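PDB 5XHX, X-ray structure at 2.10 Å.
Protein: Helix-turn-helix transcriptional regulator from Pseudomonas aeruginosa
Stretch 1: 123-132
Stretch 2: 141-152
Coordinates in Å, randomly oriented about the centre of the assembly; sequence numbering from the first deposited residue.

Stretch 1, residues 123-132: YVVTDEVQYN
Stretch 2 141-152: LCLSLGSESRFG

Residues 127-132 and 141-147 form two neighbouring antiparallel strands, their N-to-C directions 160° apart and their axes 4.5 Å apart at closest approach. The register pairs Asp 127 with Ser 147, Glu 128 with Gly 146, Val 129 with Leu 145, Gln 130 with Ser 144, Tyr 131 with Leu 143 and Asn 132 with Cys 142. Phi runs from about -80° to -150° and psi from 110° to 162°, the extended conformation that turns successive side chains to alternate faces.

Every second pair is hydrogen-bonded in both directions. Asp 127 N reaches Ser 147 O at 2.9 Å and Ser 147 N returns to Asp 127 O at 2.8 Å; Val 129 N to Leu 145 O is 2.9 Å and Leu 145 N to Val 129 O 2.8 Å; Tyr 131 N to Leu 143 O and Leu 143 N to Tyr 131 O are both 2.9 Å. In these pairs the CA atoms stand wide, with Val 129 CA 5.3 Å from Leu 145 CA. In the pairs between them the spacing narrows, to 4.2 Å from Gln 130 CA to Ser 144 CA. There CA-H groups approach carbonyls, as where Gln 130 CA lies 3.1 Å from Leu 143 O.

One face, carrying Val 129, Tyr 131, Leu 143 and Leu 145, is largely apolar. Val 129 (chi1 m) sets CG2 3.8 Å from CB of Leu 145 (m, t) and CG1 3.8 Å from CD2 of Phe 151. Both methyls border the Phe 151 ring, CG1 more closely, while CG2 also packs against Leu 145; a compact, beta-branched side chain suits this place between the two. The flat Tyr 131 ring (chi1 m, chi2 -87°) has Leu 145 CD1 at its edge, 4.4 Å from CE2, while CD2 of Leu 143 (t, p) lies 4.4 Å from the ring's CD2. Phe 151 (m, chi2 -69°) points toward the first strand, and its ring edge meets the backbone: CE2 is 4.0 Å from Glu 128 CA. Asp 127 (t, chi2 2°) shares this face, and its OD2 accepts a hydrogen bond from Phe 151 N at 2.9 Å, tying down the chain beyond the second strand.

The other face is more polar. Glu 128, extended with chi1 and chi2 both t, brings OE1 to 2.8 Å from Ser 144 OG, which donates to it; the long acid spans the distance to the short serine's hydroxyl, and the carboxylate is a good acceptor for it. Gln 130 (t, t, chi3 -94°) holds its NE2 2.7 Å from OD1 of Asn 132 (m) in a hydrogen bond and 3.5 Å from SG of Cys 142 (m). Gly 146 suits a tight spot, for a CB there would lie only 3.4 Å from Val 124 CG1.

Before the first strand, Val 125 has positive phi (83°), leaving the preceding helix. Its CG1 packs 3.5 Å from the aliphatic CG of Glu 148. Thr 126 (m) then closes the end with both kinds of chemistry: OG1 donates to Glu 148 O at 2.6 Å, and CG2 lies 4.3 Å from Arg 150 CG.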

ATOM      1  N   TYR A 123       7.995  26.500 -11.486  1.00 40.38           N
ATOM      2  CA  TYR A 123       7.513  25.158 -11.171  1.00 43.47           C
ATOM      3  C   TYR A 123       6.783  25.049  -9.840  1.00 43.93           C
ATOM      4  O   TYR A 123       6.039  24.082  -9.643  1.00 46.48           O
ATOM      5  CB  TYR A 123       8.681  24.161 -11.188  1.00 43.55           C
ATOM      6  CG  TYR A 123       9.087  23.809 -12.599  1.00 44.42           C
ATOM      7  CD1 TYR A 123       8.337  22.900 -13.349  1.00 47.73           C
ATOM      8  CD2 TYR A 123      10.191  24.401 -13.197  1.00 45.76           C
ATOM      9  CE1 TYR A 123       8.688  22.581 -14.652  1.00 49.07           C
ATOM     10  CE2 TYR A 123      10.554  24.087 -14.506  1.00 47.40           C
ATOM     11  CZ  TYR A 123       9.798  23.177 -15.225  1.00 49.80           C
ATOM     12  OH  TYR A 123      10.145  22.859 -16.524  1.00 59.90           O
ATOM     13  N   VAL A 124       6.975  26.001  -8.928  1.00 40.15           N
ATOM     14  CA  VAL A 124       6.411  25.952  -7.583  1.00 41.79           C
ATOM     15  C   VAL A 124       5.464  27.123  -7.337  1.00 42.21           C
ATOM     16  O   VAL A 124       4.358  26.947  -6.810  1.00 38.28           O
ATOM     17  CB  VAL A 124       7.527  25.917  -6.514  1.00 36.45           C
ATOM     18  CG1 VAL A 124       6.927  25.768  -5.129  1.00 37.11           C
ATOM     19  CG2 VAL A 124       8.495  24.773  -6.809  1.00 32.89           C
ATOM     20  N   VAL A 125       5.887  28.333  -7.717  1.00 40.38           N
ATOM     21  CA  VAL A 125       5.088  29.555  -7.792  1.00 39.81           C
ATOM     22  C   VAL A 125       4.986  30.232  -6.429  1.00 38.61           C
ATOM     23  O   VAL A 125       5.535  31.321  -6.246  1.00 42.39           O
ATOM     24  CB  VAL A 125       3.691  29.308  -8.401  1.00 41.90           C
ATOM     25  CG1 VAL A 125       2.952  30.637  -8.579  1.00 43.73           C
ATOM     26  CG2 VAL A 125       3.812  28.588  -9.736  1.00 45.29           C
ATOM     27  N   THR A 126       4.294  29.620  -5.458  1.00 34.09           N
ATOM     28  CA  THR A 126       4.105  30.342  -4.198  1.00 36.61           C
ATOM     29  C   THR A 126       4.559  29.594  -2.945  1.00 35.24           C
ATOM     30  O   THR A 126       5.388  30.117  -2.193  1.00 33.56           O
ATOM     31  CB  THR A 126       2.634  30.752  -4.030  1.00 37.00           C
ATOM     32  OG1 THR A 126       2.276  31.682  -5.061  1.00 40.09           O
ATOM     33  CG2 THR A 126       2.420  31.409  -2.686  1.00 37.81           C
ATOM     34  N   ASP A 127       4.007  28.404  -2.678  1.00 33.04           N
ATOM     35  CA  ASP A 127       4.319  27.673  -1.453  1.00 30.54           C
ATOM     36  C   ASP A 127       4.661  26.232  -1.791  1.00 27.21           C
ATOM     37  O   ASP A 127       4.334  25.728  -2.865  1.00 28.38           O
ATOM     38  CB  ASP A 127       3.148  27.718  -0.447  1.00 28.37           C
ATOM     39  CG  ASP A 127       3.595  27.495   0.999  1.00 32.63           C
ATOM     40  OD1 ASP A 127       4.818  27.347   1.274  1.00 30.81           O
ATOM     41  OD2 ASP A 127       2.713  27.480   1.874  1.00 28.44           O
ATOM     42  N   GLU A 128       5.321  25.562  -0.850  1.00 27.70           N
ATOM     43  CA  GLU A 128       5.761  24.199  -1.092  1.00 25.65           C
ATOM     44  C   GLU A 128       5.789  23.436   0.221  1.00 23.94           C
ATOM     45  O   GLU A 128       6.161  23.993   1.258  1.00 24.01           O
ATOM     46  CB  GLU A 128       7.161  24.166  -1.732  1.00 24.48           C
ATOM     47  CG  GLU A 128       7.504  22.844  -2.398  1.00 23.36           C
ATOM     48  CD  GLU A 128       8.901  22.830  -3.029  1.00 30.12           C
ATOM     49  OE1 GLU A 128       9.427  21.719  -3.329  1.00 27.29           O
ATOM     50  OE2 GLU A 128       9.477  23.926  -3.205  1.00 24.61           O
ATOM     51  N   VAL A 129       5.431  22.151   0.162  1.00 24.18           N
ATOM     52  CA  VAL A 129       5.765  21.218   1.231  1.00 25.10           C
ATOM     53  C   VAL A 129       6.425  20.020   0.584  1.00 22.69           C
ATOM     54  O   VAL A 129       6.275  19.770  -0.607  1.00 23.51           O
ATOM     55  CB  VAL A 129       4.550  20.749   2.066  1.00 27.25           C
ATOM     56  CG1 VAL A 129       3.852  21.920   2.704  1.00 21.73           C
ATOM     57  CG2 VAL A 129       3.584  19.929   1.183  1.00 25.26           C
ATOM     58  N   GLN A 130       7.129  19.251   1.402  1.00 23.77           N
ATOM     59  CA  GLN A 130       7.807  18.066   0.909  1.00 26.13           C
ATOM     60  C   GLN A 130       7.778  16.992   1.987  1.00 24.06           C
ATOM     61  O   GLN A 130       8.115  17.266   3.141  1.00 22.55           O
ATOM     62  CB  GLN A 130       9.251  18.421   0.530  1.00 22.77           C
ATOM     63  CG  GLN A 130      10.001  17.398  -0.256  1.00 32.56           C
ATOM     64  CD  GLN A 130      11.360  17.927  -0.678  1.00 26.15           C
ATOM     65  OE1 GLN A 130      11.523  18.450  -1.779  1.00 30.66           O
ATOM     66  NE2 GLN A 130      12.313  17.848   0.222  1.00 25.60           N
ATOM     67  N   TYR A 131       7.424  15.769   1.598  1.00 23.89           N
ATOM     68  CA  TYR A 131       7.715  14.592   2.413  1.00 24.72           C
ATOM     69  C   TYR A 131       9.111  14.079   2.073  1.00 23.16           C
ATOM     70  O   TYR A 131       9.397  13.823   0.901  1.00 24.00           O
ATOM     71  CB  TYR A 131       6.698  13.478   2.156  1.00 22.50           C
ATOM     72  CG  TYR A 131       5.286  13.730   2.673  1.00 23.23           C
ATOM     73  CD1 TYR A 131       4.924  13.395   3.983  1.00 23.62           C
ATOM     74  CD2 TYR A 131       4.318  14.271   1.841  1.00 24.43           C
ATOM     75  CE1 TYR A 131       3.612  13.600   4.439  1.00 24.27           C
ATOM     76  CE2 TYR A 131       3.023  14.471   2.275  1.00 23.52           C
ATOM     77  CZ  TYR A 131       2.675  14.135   3.568  1.00 23.72           C
ATOM     78  OH  TYR A 131       1.390  14.339   3.979  1.00 24.19           O
ATOM     79  N   ASN A 132       9.961  13.913   3.094  1.00 24.85           N
ATOM     80  CA  ASN A 132      11.343  13.439   2.948  1.00 27.76           C
ATOM     81  C   ASN A 132      11.461  12.056   3.561  1.00 27.47           C
ATOM     82  O   ASN A 132      11.205  11.895   4.760  1.00 27.42           O
ATOM     83  CB  ASN A 132      12.347  14.344   3.663  1.00 27.95           C
ATOM     84  CG  ASN A 132      12.635  15.603   2.924  1.00 30.45           C
ATOM     85  OD1 ASN A 132      11.793  16.101   2.185  1.00 28.71           O
ATOM     86  ND2 ASN A 132      13.857  16.122   3.093  1.00 27.34           N
ATOM     87  N   LEU A 141      14.419  10.155  -0.561  1.00 25.52           N
ATOM     88  CA  LEU A 141      13.281  10.206  -1.473  1.00 25.89           C
ATOM     89  C   LEU A 141      12.327  11.316  -1.043  1.00 26.20           C
ATOM     90  O   LEU A 141      11.924  11.386   0.122  1.00 24.82           O
ATOM     91  CB  LEU A 141      12.560   8.857  -1.507  1.00 29.24           C
ATOM     92  CG  LEU A 141      11.216   8.772  -2.236  1.00 29.24           C
ATOM     93  CD1 LEU A 141      11.389   9.051  -3.734  1.00 24.24           C
ATOM     94  CD2 LEU A 141      10.596   7.389  -2.053  1.00 25.91           C
ATOM     95  N   CYS A 142      11.953  12.182  -1.981  1.00 25.20           N
ATOM     96  CA  CYS A 142      11.167  13.359  -1.627  1.00 25.00           C
ATOM     97  C   CYS A 142       9.967  13.490  -2.542  1.00 24.70           C
ATOM     98  O   CYS A 142      10.070  13.290  -3.759  1.00 26.27           O
ATOM     99  CB  CYS A 142      12.001  14.632  -1.711  1.00 27.65           C
ATOM    100  SG  CYS A 142      13.413  14.624  -0.609  1.00 27.37           S
ATOM    101  N   LEU A 143       8.835  13.831  -1.950  1.00 20.04           N
ATOM    102  CA  LEU A 143       7.637  14.168  -2.694  1.00 24.28           C
ATOM    103  C   LEU A 143       7.366  15.632  -2.404  1.00 26.73           C
ATOM    104  O   LEU A 143       7.009  15.992  -1.279  1.00 23.25           O
ATOM    105  CB  LEU A 143       6.440  13.293  -2.302  1.00 27.71           C
ATOM    106  CG  LEU A 143       5.122  13.812  -2.896  1.00 29.31           C
ATOM    107  CD1 LEU A 143       5.159  13.782  -4.442  1.00 26.02           C
ATOM    108  CD2 LEU A 143       3.949  13.010  -2.346  1.00 29.48           C
ATOM    109  N   SER A 144       7.566  16.471  -3.414  1.00 25.50           N
ATOM    110  CA  SER A 144       7.313  17.896  -3.295  1.00 26.71           C
ATOM    111  C   SER A 144       5.902  18.184  -3.776  1.00 27.23           C
ATOM    112  O   SER A 144       5.489  17.677  -4.819  1.00 28.64           O
ATOM    113  CB  SER A 144       8.323  18.695  -4.132  1.00 31.80           C
ATOM    114  OG  SER A 144       7.728  19.913  -4.560  1.00 39.82           O
ATOM    115  N   LEU A 145       5.162  18.974  -3.006  1.00 26.47           N
ATOM    116  CA  LEU A 145       3.828  19.418  -3.389  1.00 30.38           C
ATOM    117  C   LEU A 145       3.854  20.937  -3.379  1.00 28.71           C
ATOM    118  O   LEU A 145       4.117  21.545  -2.334  1.00 28.61           O
ATOM    119  CB  LEU A 145       2.756  18.895  -2.425  1.00 29.96           C
ATOM    120  CG  LEU A 145       2.733  17.396  -2.122  1.00 30.34           C
ATOM    121  CD1 LEU A 145       1.727  17.117  -0.994  1.00 31.27           C
ATOM    122  CD2 LEU A 145       2.388  16.588  -3.352  1.00 25.32           C
ATOM    123  N   GLY A 146       3.610  21.545  -4.534  1.00 31.55           N
ATOM    124  CA  GLY A 146       3.646  22.996  -4.627  1.00 31.44           C
ATOM    125  C   GLY A 146       2.261  23.594  -4.756  1.00 33.03           C
ATOM    126  O   GLY A 146       1.332  22.909  -5.190  1.00 33.22           O
ATOM    127  N   SER A 147       2.103  24.862  -4.369  1.00 33.53           N
ATOM    128  CA  SER A 147       0.838  25.571  -4.508  1.00 34.39           C
ATOM    129  C   SER A 147       1.098  26.973  -5.036  1.00 40.29           C
ATOM    130  O   SER A 147       2.098  27.603  -4.678  1.00 35.87           O
ATOM    131  CB  SER A 147       0.092  25.672  -3.175  1.00 35.22           C
ATOM    132  OG  SER A 147      -1.215  26.216  -3.337  1.00 38.99           O
ATOM    133  N   GLU A 148       0.184  27.458  -5.880  1.00 41.37           N
ATOM    134  CA  GLU A 148       0.151  28.877  -6.218  1.00 43.66           C
ATOM    135  C   GLU A 148      -0.441  29.729  -5.096  1.00 40.54           C
ATOM    136  O   GLU A 148      -0.227  30.945  -5.085  1.00 43.36           O
ATOM    137  CB  GLU A 148      -0.614  29.081  -7.535  1.00 42.37           C
ATOM    138  CG  GLU A 148       0.139  28.488  -8.741  1.00 41.09           C
ATOM    139  CD  GLU A 148      -0.710  28.321  -9.998  1.00 51.22           C
ATOM    140  OE1 GLU A 148      -1.802  28.924 -10.086  1.00 56.03           O
ATOM    141  OE2 GLU A 148      -0.280  27.573 -10.904  1.00 49.80           O
ATOM    142  N   SER A 149      -1.136  29.126  -4.132  1.00 39.38           N
ATOM    143  CA  SER A 149      -1.498  29.819  -2.902  1.00 45.65           C
ATOM    144  C   SER A 149      -0.648  29.281  -1.743  1.00 40.69           C
ATOM    145  O   SER A 149       0.405  28.667  -1.964  1.00 44.52           O
ATOM    146  CB  SER A 149      -3.011  29.694  -2.662  1.00 43.43           C
ATOM    147  OG  SER A 149      -3.503  28.434  -3.076  1.00 43.32           O
ATOM    148  N   ARG A 150      -1.085  29.526  -0.513  1.00 41.44           N
ATOM    149  CA  ARG A 150      -0.334  29.114   0.665  1.00 41.11           C
ATOM    150  C   ARG A 150      -0.968  27.883   1.298  1.00 42.64           C
ATOM    151  O   ARG A 150      -2.193  27.731   1.303  1.00 40.91           O
ATOM    152  CB  ARG A 150      -0.255  30.247   1.690  1.00 40.18           C
ATOM    153  CG  ARG A 150       0.625  31.405   1.238  1.00 47.52           C
ATOM    154  CD  ARG A 150       0.356  32.693   2.005  1.00 52.28           C
ATOM    155  NE  ARG A 150      -1.000  33.206   1.788  1.00 69.64           N
ATOM    156  CZ  ARG A 150      -1.498  33.596   0.611  1.00 66.45           C
ATOM    157  NH1 ARG A 150      -0.752  33.567  -0.492  1.00 66.84           N
ATOM    158  NH2 ARG A 150      -2.751  34.030   0.542  1.00 71.54           N
ATOM    159  N   PHE A 151      -0.122  26.994   1.808  1.00 35.09           N
ATOM    160  CA  PHE A 151      -0.585  25.909   2.661  1.00 33.46           C
ATOM    161  C   PHE A 151      -0.720  26.456   4.070  1.00 34.29           C
ATOM    162  O   PHE A 151       0.266  26.928   4.644  1.00 36.55           O
ATOM    163  CB  PHE A 151       0.396  24.734   2.641  1.00 31.34           C
ATOM    164  CG  PHE A 151       0.513  24.055   1.306  1.00 29.02           C
ATOM    165  CD1 PHE A 151      -0.540  23.311   0.792  1.00 30.51           C
ATOM    166  CD2 PHE A 151       1.684  24.134   0.579  1.00 29.56           C
ATOM    167  CE1 PHE A 151      -0.425  22.674  -0.424  1.00 31.16           C
ATOM    168  CE2 PHE A 151       1.810  23.493  -0.641  1.00 27.87           C
ATOM    169  CZ  PHE A 151       0.759  22.758  -1.139  1.00 31.46           C
ATOM    170  N   GLY A 152      -1.938  26.431   4.617  1.00 35.75           N
ATOM    171  CA  GLY A 152      -2.179  26.928   5.957  1.00 37.82           C
ATOM    172  C   GLY A 152      -2.020  25.840   7.012  1.00 31.23           C
ATOM    173  O   GLY A 152      -1.763  24.674   6.714  1.00 30.82           O
TER